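Local coordinates for protein thioredoxin Reductase (Burkholderia cenocepacia, PDB 4F82) that probably reduces hydrogen peroxide and organic hydroperoxides to water and alcohols as a thiol-dependent peroxidase of the Prx5 subfamily of peroxiredoxins, at residues V89-A94 / M113-A118. Sequence-based numbering, arbitrary orientation.
Sequences VSVNDA and MADGSA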
# COMPACT_ATOMS: atom_id res chain seq x y z
N VAL A 89 -5.95 0.56 12.00
CA VAL A 89 -6.48 1.06 10.74
C VAL A 89 -5.38 1.73 9.92
O VAL A 89 -4.60 2.52 10.44
CB VAL A 89 -7.62 2.04 10.98
CG1 VAL A 89 -7.97 2.76 9.68
CG2 VAL A 89 -8.85 1.30 11.54
N SER A 90 -5.28 1.42 8.63
CA SER A 90 -4.30 2.12 7.81
C SER A 90 -4.85 2.26 6.43
O SER A 90 -5.70 1.46 6.00
CB SER A 90 -2.96 1.36 7.75
OG SER A 90 -1.96 2.09 7.02
N VAL A 91 -4.34 3.25 5.70
CA VAL A 91 -4.73 3.45 4.31
C VAL A 91 -3.81 2.60 3.47
O VAL A 91 -2.77 3.05 2.96
CB VAL A 91 -4.71 4.95 3.86
CG1 VAL A 91 -5.22 5.08 2.41
CG2 VAL A 91 -5.61 5.74 4.76
N ASN A 92 -4.18 1.32 3.44
CA ASN A 92 -3.49 0.26 2.71
C ASN A 92 -4.59 -0.73 2.38
O ASN A 92 -5.59 -0.82 3.12
CB ASN A 92 -2.51 -0.47 3.63
CG ASN A 92 -1.18 0.29 3.83
OD1 ASN A 92 -0.93 0.84 4.91
ND2 ASN A 92 -0.32 0.29 2.80
N ASP A 93 -4.41 -1.51 1.31
CA ASP A 93 -5.38 -2.54 0.95
C ASP A 93 -5.23 -3.80 1.85
O ASP A 93 -4.25 -3.91 2.60
CB ASP A 93 -5.17 -2.92 -0.52
CG ASP A 93 -3.80 -3.53 -0.77
OD1 ASP A 93 -2.87 -2.80 -1.27
OD2 ASP A 93 -3.65 -4.74 -0.43
N ALA A 94 -6.19 -4.74 1.79
CA ALA A 94 -6.13 -5.90 2.70
C ALA A 94 -5.05 -6.92 2.41
O ALA A 94 -4.68 -7.67 3.31
CB ALA A 94 -7.51 -6.62 2.81
N MET A 113 -7.18 -3.77 9.86
CA MET A 113 -8.33 -3.23 9.14
C MET A 113 -7.88 -2.27 8.02
O MET A 113 -7.46 -1.12 8.26
CB MET A 113 -9.31 -2.59 10.12
CG MET A 113 -9.76 -3.52 11.28
SD MET A 113 -10.75 -4.86 10.62
CE MET A 113 -12.33 -4.06 10.60
N ALA A 114 -7.98 -2.76 6.79
CA ALA A 114 -7.55 -2.04 5.60
C ALA A 114 -8.54 -0.93 5.25
O ALA A 114 -9.71 -1.18 5.03
CB ALA A 114 -7.48 -3.03 4.43
N ASP A 115 -8.06 0.32 5.17
CA ASP A 115 -8.91 1.40 4.68
C ASP A 115 -8.24 1.90 3.38
O ASP A 115 -7.89 3.08 3.25
CB ASP A 115 -8.93 2.54 5.72
CG ASP A 115 -9.86 3.68 5.35
OD1 ASP A 115 -10.91 3.44 4.71
OD2 ASP A 115 -9.53 4.85 5.67
N GLY A 116 -8.03 0.99 2.43
CA GLY A 116 -7.17 1.33 1.27
C GLY A 116 -7.71 2.40 0.30
O GLY A 116 -6.97 2.92 -0.55
N SER A 117 -8.99 2.74 0.41
CA SER A 117 -9.54 3.84 -0.38
C SER A 117 -9.55 5.16 0.41
O SER A 117 -9.97 6.20 -0.12
CB SER A 117 -10.98 3.50 -0.82
OG SER A 117 -11.00 2.40 -1.72
N ALA A 118 -9.14 5.07 1.68
CA ALA A 118 -9.13 6.17 2.63
C ALA A 118 -10.52 6.69 2.97
O ALA A 118 -10.65 7.80 3.49
CB ALA A 118 -8.22 7.31 2.16
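Val89 and Ser90 run parallel to Met113 and Ala114 as paired strand ends, joined by a short hydrogen bond from Asp115 N to Ser90 O (2.7 Å) and a weak one from Ser90 N to Met113 O. On one face of the sheet the branched Val89 puts CG2 4.2 Å from Met113 CB, while its CG1, anti to the backbone N (chi1 169°), reaches Asp115 CB. Beyond the strand, Val91 centres an inverse gamma turn; its CG1 lies 3.7 Å from Ala118 CB, a methyl that the type I turn from Asp115 brings back beside it. These are the C-terminal ends of the two strands of a parallel beta-alpha-beta unit of the thioredoxin-like fold, whose connecting helix 94-103 starts after the N-cap residue Asp93. On its way into that helix the chain passes over Ala114, whose methyl lies 3.2 Å from Asn92 O and 3.9 Å from Ala94 CB, a fit that suits a side chain this short. A beta carbon on Gly116 would come within 3.1 Å of Asn92 O and of Asp93 CA, which suits glycine to this place. Acidic Asp115, in the turn before helix 119-124, accepts hydrogen bonds from Phe120 N in its first turn and from Thr121 OG1. Ser90 OG donates to Asn92 OD1 (2.7 Å), which also accepts from Ala58 N; the Ser90 side chain lies about 7 Å from that of Cys63, the predicted peroxidatic cysteine.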